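PDB 4HOJ: RegF protein, which binds glutathione and calcium as a glutathione-transferase homologue of the stringent starvation protein A type, with a probable role in adaptation to starvation. Local coordinates for residues 13-21 with 63-71; 153-161 with 180-190. All coordinates share one frame; numbering follows the deposited sequence. Where two conformers were deposited one is given.

Interaction 1 of 2, residues 13-21 with 63-71. With GSH (glutathione), chain C.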
loop_
_atom_site.group_PDB
_atom_site.type_symbol
_atom_site.label_atom_id
_atom_site.label_comp_id
_atom_site.label_asym_id
_atom_site.label_seq_id
_atom_site.Cartn_x
_atom_site.Cartn_y
_atom_site.Cartn_z
ATOM N N PRO A 13 2.513 -16.583 -6.160
ATOM C CA PRO A 13 1.128 -16.063 -6.127
ATOM C C PRO A 13 1.053 -14.584 -6.477
ATOM O O PRO A 13 0.004 -14.122 -6.943
ATOM C CB PRO A 13 0.646 -16.368 -4.677
ATOM C CG PRO A 13 1.974 -16.499 -3.858
ATOM C CD PRO A 13 2.977 -17.125 -4.867
ATOM N N PHE A 14 2.109 -13.817 -6.212
ATOM C CA PHE A 14 2.094 -12.384 -6.493
ATOM C C PHE A 14 2.223 -12.138 -7.951
ATOM O O PHE A 14 1.498 -11.306 -8.514
ATOM C CB PHE A 14 3.187 -11.676 -5.668
ATOM C CG PHE A 14 3.016 -11.896 -4.190
ATOM C CD1 PHE A 14 2.024 -11.218 -3.512
ATOM C CD2 PHE A 14 3.767 -12.813 -3.521
ATOM C CE1 PHE A 14 1.835 -11.404 -2.165
ATOM C CE2 PHE A 14 3.559 -13.064 -2.156
ATOM C CZ PHE A 14 2.579 -12.349 -1.477
ATOM N N SER A 15 3.040 -12.947 -8.643
ATOM C CA SER A 15 3.097 -12.916 -10.118
ATOM C C SER A 15 1.765 -13.368 -10.753
ATOM O O SER A 15 1.347 -12.844 -11.789
ATOM C CB SER A 15 4.231 -13.866 -10.634
ATOM O OG SER A 15 5.523 -13.403 -10.162
ATOM N N HIS A 16 1.147 -14.349 -10.113
ATOM C CA HIS A 16 -0.126 -14.878 -10.566
ATOM C C HIS A 16 -1.177 -13.743 -10.618
ATOM O O HIS A 16 -1.953 -13.631 -11.579
ATOM C CB HIS A 16 -0.504 -16.007 -9.623
ATOM C CG HIS A 16 -1.671 -16.821 -10.066
ATOM N ND1 HIS A 16 -2.123 -17.859 -9.295
ATOM C CD2 HIS A 16 -2.520 -16.714 -11.135
ATOM C CE1 HIS A 16 -3.172 -18.415 -9.895
ATOM N NE2 HIS A 16 -3.444 -17.732 -11.011
ATOM N N ARG A 17 -1.147 -12.828 -9.630
ATOM C CA ARG A 17 -2.115 -11.721 -9.636
ATOM C C ARG A 17 -1.940 -10.917 -10.908
ATOM O O ARG A 17 -2.931 -10.538 -11.563
ATOM C CB ARG A 17 -1.892 -10.728 -8.465
ATOM C CG ARG A 17 -2.061 -11.265 -7.098
ATOM C CD ARG A 17 -1.656 -10.171 -6.101
ATOM N NE ARG A 17 -2.128 -10.460 -4.743
ATOM C CZ ARG A 17 -1.715 -9.749 -3.688
ATOM N NH1 ARG A 17 -0.700 -8.866 -3.785
ATOM N NH2 ARG A 17 -2.291 -10.017 -2.533
ATOM N N CYS A 18 -0.681 -10.616 -11.260
ATOM C CA CYS A 18 -0.419 -9.756 -12.426
ATOM C C CYS A 18 -0.747 -10.478 -13.725
ATOM O O CYS A 18 -1.328 -9.883 -14.639
ATOM C CB CYS A 18 1.039 -9.312 -12.419
ATOM S SG CYS A 18 1.514 -8.392 -10.936
ATOM N N ARG A 19 -0.464 -11.775 -13.831
ATOM C CA ARG A 19 -0.860 -12.564 -14.991
ATOM C C ARG A 19 -2.367 -12.549 -15.149
ATOM O O ARG A 19 -2.870 -12.384 -16.266
ATOM C CB ARG A 19 -0.264 -13.992 -14.891
ATOM C CG ARG A 19 1.249 -14.006 -15.146
ATOM C CD ARG A 19 1.770 -15.441 -15.073
ATOM N NE ARG A 19 2.279 -15.823 -13.755
ATOM C CZ ARG A 19 1.721 -16.713 -12.922
ATOM N NH1 ARG A 19 2.418 -17.148 -11.845
ATOM N NH2 ARG A 19 0.539 -17.219 -13.166
ATOM N N PHE A 20 -3.085 -12.668 -14.030
ATOM C CA PHE A 20 -4.543 -12.647 -14.088
ATOM C C PHE A 20 -5.043 -11.300 -14.670
ATOM O O PHE A 20 -5.867 -11.273 -15.590
ATOM C CB PHE A 20 -5.036 -12.942 -12.681
ATOM C CG PHE A 20 -6.529 -13.176 -12.550
ATOM C CD1 PHE A 20 -7.392 -13.285 -13.630
ATOM C CD2 PHE A 20 -7.046 -13.290 -11.249
ATOM C CE1 PHE A 20 -8.772 -13.527 -13.409
ATOM C CE2 PHE A 20 -8.386 -13.527 -11.012
ATOM C CZ PHE A 20 -9.276 -13.628 -12.101
ATOM N N VAL A 21 -4.518 -10.172 -14.162
ATOM C CA VAL A 21 -4.911 -8.883 -14.706
ATOM C C VAL A 21 -4.587 -8.782 -16.175
ATOM O O VAL A 21 -5.414 -8.292 -16.949
ATOM C CB VAL A 21 -4.273 -7.685 -13.927
ATOM C CG1 VAL A 21 -4.612 -6.346 -14.630
ATOM C CG2 VAL A 21 -4.767 -7.626 -12.508
ATOM N N HIS A 63 7.683 -2.631 -9.408
ATOM C CA HIS A 63 7.510 -3.873 -8.665
ATOM C C HIS A 63 6.349 -3.623 -7.698
ATOM O O HIS A 63 5.747 -2.541 -7.698
ATOM C CB HIS A 63 8.821 -4.264 -7.961
ATOM C CG HIS A 63 9.437 -3.169 -7.125
ATOM N ND1 HIS A 63 9.185 -2.995 -5.774
ATOM C CD2 HIS A 63 10.317 -2.199 -7.466
ATOM C CE1 HIS A 63 9.863 -1.939 -5.340
ATOM N NE2 HIS A 63 10.557 -1.432 -6.344
ATOM N N GLU A 64 6.075 -4.650 -6.899
ATOM C CA GLU A 64 4.947 -4.757 -5.981
ATOM C C GLU A 64 3.677 -5.022 -6.760
ATOM O O GLU A 64 3.104 -4.164 -7.457
ATOM C CB GLU A 64 4.808 -3.482 -5.140
ATOM C CG GLU A 64 3.814 -3.621 -3.994
ATOM C CD GLU A 64 4.192 -4.634 -2.939
ATOM O OE1 GLU A 64 5.323 -5.128 -2.937
ATOM O OE2 GLU A 64 3.329 -4.821 -2.040
ATOM N N SER A 65 3.230 -6.278 -6.679
ATOM C CA SER A 65 2.111 -6.768 -7.497
ATOM C C SER A 65 0.881 -5.875 -7.502
ATOM O O SER A 65 0.346 -5.618 -8.605
ATOM C CB SER A 65 1.774 -8.214 -7.089
ATOM O OG SER A 65 1.305 -8.311 -5.735
ATOM N N ASN A 66 0.462 -5.365 -6.339
ATOM C CA ASN A 66 -0.774 -4.575 -6.395
ATOM C C ASN A 66 -0.562 -3.223 -7.070
ATOM O O ASN A 66 -1.483 -2.670 -7.648
ATOM C CB ASN A 66 -1.322 -4.344 -4.982
ATOM C CG ASN A 66 -1.999 -5.552 -4.414
ATOM O OD1 ASN A 66 -2.355 -6.502 -5.101
ATOM N ND2 ASN A 66 -2.169 -5.521 -3.095
ATOM N N ILE A 67 0.666 -2.704 -7.026
ATOM C CA ILE A 67 0.996 -1.410 -7.671
ATOM C C ILE A 67 1.090 -1.638 -9.195
ATOM O O ILE A 67 0.577 -0.847 -9.998
ATOM C CB ILE A 67 2.327 -0.877 -7.100
ATOM C CG1 ILE A 67 2.079 -0.463 -5.660
ATOM C CG2 ILE A 67 2.819 0.298 -7.907
ATOM C CD1 ILE A 67 3.268 0.122 -5.018
ATOM N N ILE A 68 1.719 -2.742 -9.635
ATOM C CA ILE A 68 1.746 -3.100 -11.030
ATOM C C ILE A 68 0.307 -3.194 -11.536
ATOM O O ILE A 68 -0.027 -2.680 -12.603
ATOM C CB ILE A 68 2.436 -4.479 -11.157
ATOM C CG1 ILE A 68 3.945 -4.301 -10.912
ATOM C CG2 ILE A 68 2.165 -5.071 -12.574
ATOM C CD1 ILE A 68 4.706 -5.703 -10.749
ATOM N N ASN A 69 -0.557 -3.813 -10.733
ATOM C CA ASN A 69 -1.930 -4.037 -11.205
ATOM C C ASN A 69 -2.733 -2.761 -11.292
ATOM O O ASN A 69 -3.525 -2.602 -12.222
ATOM C CB ASN A 69 -2.614 -5.055 -10.333
ATOM C CG ASN A 69 -2.112 -6.441 -10.612
ATOM O OD1 ASN A 69 -1.358 -6.666 -11.556
ATOM N ND2 ASN A 69 -2.531 -7.395 -9.764
ATOM N N GLU A 70 -2.523 -1.818 -10.349
ATOM C CA GLU A 70 -3.105 -0.464 -10.481
ATOM C C GLU A 70 -2.696 0.188 -11.754
ATOM O O GLU A 70 -3.519 0.786 -12.448
ATOM C CB GLU A 70 -2.677 0.457 -9.340
ATOM C CG GLU A 70 -3.325 0.118 -8.022
ATOM C CD GLU A 70 -4.627 0.834 -7.756
ATOM O OE1 GLU A 70 -5.181 1.485 -8.678
ATOM O OE2 GLU A 70 -5.100 0.736 -6.597
ATOM N N TYR A 71 -1.403 0.118 -12.045
ATOM C CA TYR A 71 -0.900 0.689 -13.283
ATOM C C TYR A 71 -1.596 0.061 -14.478
ATOM O O TYR A 71 -2.108 0.775 -15.334
ATOM C CB TYR A 71 0.639 0.546 -13.372
ATOM C CG TYR A 71 1.156 0.946 -14.713
ATOM C CD1 TYR A 71 1.243 2.278 -15.077
ATOM C CD2 TYR A 71 1.573 -0.014 -15.616
ATOM C CE1 TYR A 71 1.734 2.644 -16.322
ATOM C CE2 TYR A 71 2.054 0.336 -16.876
ATOM C CZ TYR A 71 2.128 1.653 -17.224
ATOM O OH TYR A 71 2.633 2.014 -18.445
HETATM N N1 GSH C . 5.139 -7.667 -1.918
HETATM C CA1 GSH C . 5.552 -8.417 -3.139
HETATM C C1 GSH C . 4.533 -8.259 -4.206
HETATM O O11 GSH C . 4.882 -8.256 -5.414
HETATM O O12 GSH C . 3.343 -8.166 -3.852
HETATM C CB1 GSH C . 5.882 -9.880 -2.811
HETATM C CG1 GSH C . 6.555 -10.625 -3.969
HETATM C CD1 GSH C . 7.169 -11.921 -3.475
HETATM O OE1 GSH C . 7.091 -12.316 -2.334
HETATM N N2 GSH C . 7.779 -12.633 -4.497
HETATM C CA2 GSH C . 8.450 -13.888 -4.160
HETATM C C2 GSH C . 9.905 -13.692 -4.504
HETATM O O2 GSH C . 10.368 -13.114 -5.474
HETATM C CB2 GSH C . 7.991 -15.078 -4.931
HETATM S SG2 GSH C . 6.258 -15.410 -4.783
HETATM N N3 GSH C . 10.804 -14.397 -3.599
HETATM C CA3 GSH C . 12.244 -14.325 -3.769
HETATM C C3 GSH C . 12.804 -13.668 -2.547
HETATM O O31 GSH C . 12.124 -13.103 -1.623
HETATM O O32 GSH C . 14.054 -13.674 -2.473
#

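Interaction 2 of 2, residues 153-161 with 180-190. With CA (calcium ion), chain E.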
loop_
_atom_site.group_PDB
_atom_site.type_symbol
_atom_site.label_atom_id
_atom_site.label_comp_id
_atom_site.label_asym_id
_atom_site.label_seq_id
_atom_site.Cartn_x
_atom_site.Cartn_y
_atom_site.Cartn_z
ATOM N N ASP A 153 -10.860 -8.919 -6.125
ATOM C CA ASP A 153 -10.944 -10.351 -6.424
ATOM C C ASP A 153 -9.654 -10.897 -7.046
ATOM O O ASP A 153 -9.152 -11.965 -6.693
ATOM C CB ASP A 153 -12.105 -10.615 -7.378
ATOM C CG ASP A 153 -13.431 -10.081 -6.824
ATOM O OD1 ASP A 153 -13.922 -10.655 -5.824
ATOM O OD2 ASP A 153 -13.965 -9.124 -7.381
ATOM N N VAL A 154 -9.078 -10.114 -7.926
ATOM C CA VAL A 154 -7.827 -10.502 -8.550
ATOM C C VAL A 154 -6.752 -10.714 -7.505
ATOM O O VAL A 154 -6.009 -11.723 -7.551
ATOM C CB VAL A 154 -7.350 -9.436 -9.541
ATOM C CG1 VAL A 154 -5.894 -9.684 -9.977
ATOM C CG2 VAL A 154 -8.285 -9.393 -10.750
ATOM N N ALA A 155 -6.638 -9.781 -6.553
ATOM C CA ALA A 155 -5.529 -9.843 -5.575
ATOM C C ALA A 155 -5.660 -11.105 -4.670
ATOM O O ALA A 155 -4.659 -11.694 -4.289
ATOM C CB ALA A 155 -5.536 -8.560 -4.764
ATOM N N LEU A 156 -6.890 -11.493 -4.337
ATOM C CA LEU A 156 -7.092 -12.615 -3.450
ATOM C C LEU A 156 -7.025 -13.970 -4.170
ATOM O O LEU A 156 -6.657 -14.965 -3.562
ATOM C CB LEU A 156 -8.475 -12.447 -2.813
ATOM C CG LEU A 156 -8.903 -13.579 -1.858
ATOM C CD1 LEU A 156 -7.920 -13.735 -0.676
ATOM C CD2 LEU A 156 -10.316 -13.276 -1.330
ATOM N N ALA A 157 -7.323 -14.004 -5.475
ATOM C CA ALA A 157 -7.549 -15.275 -6.168
ATOM C C ALA A 157 -6.338 -16.220 -6.058
ATOM O O ALA A 157 -6.548 -17.399 -5.910
ATOM C CB ALA A 157 -7.925 -14.992 -7.644
ATOM N N PRO A 158 -5.092 -15.777 -6.203
ATOM C CA PRO A 158 -3.982 -16.763 -6.116
ATOM C C PRO A 158 -3.880 -17.458 -4.799
ATOM O O PRO A 158 -3.396 -18.613 -4.765
ATOM C CB PRO A 158 -2.754 -15.921 -6.410
ATOM C CG PRO A 158 -3.343 -14.752 -7.294
ATOM C CD PRO A 158 -4.594 -14.433 -6.551
ATOM N N LEU A 159 -4.279 -16.810 -3.706
ATOM C CA LEU A 159 -4.314 -17.495 -2.410
ATOM C C LEU A 159 -5.401 -18.541 -2.361
ATOM O O LEU A 159 -5.145 -19.669 -1.976
ATOM C CB LEU A 159 -4.467 -16.484 -1.288
ATOM C CG LEU A 159 -4.779 -17.072 0.104
ATOM C CD1 LEU A 159 -3.692 -18.074 0.488
ATOM C CD2 LEU A 159 -4.850 -15.941 1.112
ATOM N N LEU A 160 -6.578 -18.202 -2.814
ATOM C CA LEU A 160 -7.652 -19.212 -2.818
ATOM C C LEU A 160 -7.337 -20.394 -3.728
ATOM O O LEU A 160 -7.672 -21.525 -3.386
ATOM C CB LEU A 160 -8.994 -18.548 -3.241
ATOM C CG LEU A 160 -9.395 -17.362 -2.357
ATOM C CD1 LEU A 160 -10.753 -16.789 -2.812
ATOM C CD2 LEU A 160 -9.467 -17.820 -0.942
ATOM N N TRP A 161 -6.635 -20.146 -4.850
ATOM C CA TRP A 161 -6.237 -21.256 -5.714
ATOM C C TRP A 161 -5.327 -22.222 -4.961
ATOM O O TRP A 161 -5.375 -23.423 -5.248
ATOM C CB TRP A 161 -5.494 -20.650 -6.907
ATOM C CG TRP A 161 -5.086 -21.700 -7.888
ATOM C CD1 TRP A 161 -3.813 -22.132 -8.091
ATOM C CD2 TRP A 161 -5.928 -22.479 -8.758
ATOM N NE1 TRP A 161 -3.801 -23.162 -9.020
ATOM C CE2 TRP A 161 -5.081 -23.356 -9.466
ATOM C CE3 TRP A 161 -7.308 -22.520 -8.995
ATOM C CZ2 TRP A 161 -5.572 -24.282 -10.396
ATOM C CZ3 TRP A 161 -7.790 -23.418 -9.943
ATOM C CH2 TRP A 161 -6.918 -24.278 -10.623
ATOM N N TYR A 180 -17.663 -18.957 -3.982
ATOM C CA TYR A 180 -17.073 -17.779 -4.617
ATOM C C TYR A 180 -15.746 -18.082 -5.327
ATOM O O TYR A 180 -15.557 -17.664 -6.487
ATOM C CB TYR A 180 -16.905 -16.624 -3.592
ATOM C CG TYR A 180 -15.849 -15.593 -3.945
ATOM C CD1 TYR A 180 -16.146 -14.486 -4.758
ATOM C CD2 TYR A 180 -14.547 -15.724 -3.466
ATOM C CE1 TYR A 180 -15.189 -13.551 -5.066
ATOM C CE2 TYR A 180 -13.596 -14.802 -3.777
ATOM C CZ TYR A 180 -13.910 -13.722 -4.577
ATOM O OH TYR A 180 -12.933 -12.800 -4.872
ATOM N N ALA A 181 -14.841 -18.795 -4.663
ATOM C CA ALA A 181 -13.557 -19.067 -5.280
ATOM C C ALA A 181 -13.795 -19.839 -6.580
ATOM O O ALA A 181 -13.141 -19.536 -7.561
ATOM C CB ALA A 181 -12.684 -19.860 -4.361
ATOM N N GLU A 182 -14.670 -20.840 -6.584
ATOM C CA GLU A 182 -14.971 -21.564 -7.835
ATOM C C GLU A 182 -15.478 -20.662 -8.976
ATOM O O GLU A 182 -15.117 -20.868 -10.156
ATOM C CB GLU A 182 -15.929 -22.740 -7.593
ATOM C CG GLU A 182 -15.341 -23.811 -6.674
ATOM C CD GLU A 182 -13.943 -24.291 -7.077
ATOM O OE1 GLU A 182 -13.687 -24.586 -8.278
ATOM O OE2 GLU A 182 -13.081 -24.367 -6.172
ATOM N N ARG A 183 -16.275 -19.655 -8.659
ATOM C CA ARG A 183 -16.690 -18.706 -9.688
ATOM C C ARG A 183 -15.504 -17.940 -10.262
ATOM O O ARG A 183 -15.448 -17.779 -11.477
ATOM C CB ARG A 183 -17.748 -17.753 -9.156
ATOM C CG ARG A 183 -19.141 -18.376 -9.215
ATOM C CD ARG A 183 -20.235 -17.326 -9.072
ATOM N NE ARG A 183 -19.900 -16.381 -8.008
ATOM C CZ ARG A 183 -20.188 -16.578 -6.730
ATOM N NH1 ARG A 183 -20.839 -17.675 -6.347
ATOM N NH2 ARG A 183 -19.851 -15.681 -5.834
ATOM N N ILE A 184 -14.573 -17.481 -9.414
ATOM C CA ILE A 184 -13.407 -16.799 -9.921
ATOM C C ILE A 184 -12.603 -17.731 -10.829
ATOM O O ILE A 184 -12.137 -17.323 -11.914
ATOM C CB ILE A 184 -12.521 -16.348 -8.759
ATOM C CG1 ILE A 184 -13.311 -15.391 -7.870
ATOM C CG2 ILE A 184 -11.228 -15.669 -9.298
ATOM C CD1 ILE A 184 -13.894 -14.150 -8.618
ATOM N N PHE A 185 -12.455 -18.990 -10.414
ATOM C CA PHE A 185 -11.552 -19.889 -11.136
ATOM C C PHE A 185 -12.153 -20.331 -12.473
ATOM O O PHE A 185 -11.388 -20.799 -13.340
ATOM C CB PHE A 185 -11.260 -21.153 -10.349
ATOM C CG PHE A 185 -10.684 -20.922 -8.962
ATOM C CD1 PHE A 185 -9.895 -19.789 -8.644
ATOM C CD2 PHE A 185 -10.913 -21.895 -7.983
ATOM C CE1 PHE A 185 -9.371 -19.680 -7.329
ATOM C CE2 PHE A 185 -10.407 -21.757 -6.708
ATOM C CZ PHE A 185 -9.631 -20.626 -6.394
ATOM N N GLN A 186 -13.465 -20.140 -12.652
ATOM C CA GLN A 186 -14.078 -20.437 -13.931
ATOM C C GLN A 186 -13.880 -19.321 -14.939
ATOM O O GLN A 186 -14.247 -19.464 -16.094
ATOM C CB GLN A 186 -15.556 -20.737 -13.722
ATOM C CG GLN A 186 -15.698 -22.072 -12.995
ATOM C CD GLN A 186 -17.091 -22.376 -12.458
ATOM O OE1 GLN A 186 -18.015 -21.545 -12.521
ATOM N NE2 GLN A 186 -17.248 -23.591 -11.916
ATOM N N ARG A 187 -13.332 -18.180 -14.523
ATOM C CA ARG A 187 -13.204 -17.091 -15.483
ATOM C C ARG A 187 -12.133 -17.464 -16.530
ATOM O O ARG A 187 -11.051 -17.957 -16.204
ATOM C CB ARG A 187 -12.797 -15.786 -14.806
ATOM C CG ARG A 187 -13.840 -15.242 -13.828
ATOM C CD ARG A 187 -13.412 -13.912 -13.193
ATOM N NE ARG A 187 -13.255 -12.821 -14.179
ATOM C CZ ARG A 187 -14.245 -12.010 -14.512
ATOM N NH1 ARG A 187 -15.445 -12.184 -13.996
ATOM N NH2 ARG A 187 -14.029 -11.064 -15.403
ATOM N N GLU A 188 -12.438 -17.209 -17.790
ATOM C CA GLU A 188 -11.548 -17.524 -18.882
ATOM C C GLU A 188 -10.134 -16.999 -18.630
ATOM O O GLU A 188 -9.159 -17.698 -18.854
ATOM C CB GLU A 188 -12.126 -16.909 -20.174
ATOM C CG GLU A 188 -11.331 -17.182 -21.395
ATOM C CD GLU A 188 -12.009 -16.648 -22.648
ATOM O OE1 GLU A 188 -12.056 -15.413 -22.819
ATOM O OE2 GLU A 188 -12.514 -17.451 -23.450
ATOM N N ALA A 189 -10.011 -15.772 -18.136
ATOM C CA ALA A 189 -8.671 -15.173 -17.972
ATOM C C ALA A 189 -7.966 -15.762 -16.784
ATOM O O ALA A 189 -6.740 -15.772 -16.742
ATOM C CB ALA A 189 -8.757 -13.652 -17.819
ATOM N N PHE A 190 -8.730 -16.266 -15.816
ATOM C CA PHE A 190 -8.072 -16.930 -14.710
ATOM C C PHE A 190 -7.376 -18.187 -15.228
ATOM O O PHE A 190 -6.198 -18.428 -14.908
ATOM C CB PHE A 190 -9.061 -17.259 -13.580
ATOM C CG PHE A 190 -8.387 -17.935 -12.429
ATOM C CD1 PHE A 190 -8.239 -19.320 -12.443
ATOM C CD2 PHE A 190 -7.844 -17.196 -11.373
ATOM C CE1 PHE A 190 -7.531 -19.951 -11.402
ATOM C CE2 PHE A 190 -7.141 -17.819 -10.339
ATOM C CZ PHE A 190 -6.991 -19.214 -10.357
HETATM CA CA CA E . -13.255 -23.664 -3.898
HETATM O O HOH W 1 -10.510 -14.129 -5.434
HETATM O O HOH W 2 -11.183 -24.693 -3.070
#

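Interaction 1 of 2, residues 13-21 with 63-71
Arg17 lays its extended side chain across the start of helix 65-71 and reaches Ser65, in the thioredoxin-like glutathione-binding domain of the glutathione transferase fold. The two short helical segments run almost parallel, 8° apart with their axes 9.1 Å from each other, so both N-terminal ends face the tripeptide. NH1 of Arg17 donates to OG of Ser65 (2.9 Å, 153° at the hydrogen), with the oxygen close to the guanidinium plane. Asn66 sets OD1 over one face of that group instead, too poorly angled to bond. A salt bridge from NH2 to Glu100, outside the two segments, holds the guanidinium as well. Ser65 passes the hold on to the ligand: its OG, turned between the backbone N and the carbonyl carbon (chi1 64°), donates to O12 of glutathione at 2.8 Å, while its backbone N, in the first turn of the helix, meets O11 at 2.9 Å. The γ-glutamyl carboxylate thus sits at a helix N-terminus, whose dipole would favour a negative charge. Glu64, the N-cap residue, takes the amino group of the same moiety, N1 to OE1 being 2.7 Å. Phe14 presents a ring face to CB1 of glutathione. Farther along, Asn69 fits between Cys18 and Val21, its OD1 3.3 Å from CA of Cys18 and its CG 3.5 Å from CG2 of Val21.

Interaction 2 of 2, residues 153-161 with 180-190
Leu160 pushes its CD1 methyl into a hollow between Tyr180 and Ala181, 3.6 Å from CE2 at the tyrosine ring edge and 3.9 Å from CB of Ala181. Ala181 contributes just a methyl here, and the two backbones come close, with Leu160 CA 6.4 Å from Ala181 CA. One turn earlier, Ala157 offers the reverse relief: its small side chain is a dip that receives CG2 of Ile184 on one flank and CE2 of Phe190 on another. Helices 153-161 and 180-185 cross at -107°, and aromatic groups continue the contact past the leucine and alanines. The indole of Trp161 is the largest of these bumps. Its six-membered ring stands edge-on to Phe185 in a T-shaped pair, planes 88° apart, with CE3 over the centre of the phenyl face. The rim of Phe185 meanwhile abuts the backbone of Leu160 and Trp161. Phe190, from the next short helix, brings CE1 over a face of the indole, 3.5 Å from CE3 of Trp161. With CG anti to the backbone N (chi1 -178°), Trp161 swings its indole to where both phenylalanines meet it; its NE1 bonds to Glu198 O. At the other end Tyr180 OH donates to OD1 of Asp153, 2.5 Å away, on the anti lone pair, and a water joins the same hydroxyl to Asp153 O. Glu182, whose CB points away but whose chain bends back, binds a calcium ion through OE2. With every touching residue buried, this is crossed-helix packing closed by an aromatic cluster, within the all-helical C-terminal domain of the glutathione transferase fold.

How the interactions relate
The two contacts follow one another along the chain, one in the N-terminal thioredoxin-like domain and the other in the helical C-terminal domain, yet their centres are only 14 Å apart and they touch. Helix 13-21 is the shared wall: the same helix also meets helix 153-161, where Arg17 NE probably bonds to Ala155 O at 2.9 Å and Val21 CG2 rests 3.5 Å from Val154 CG1. Arg17 therefore links the Ser65 end of the glutathione site to the helical domain. Interaction 1 lines the pocket itself, whereas interaction 2 stands back from it, the side chain of Trp161 lying about 13 Å from glutathione.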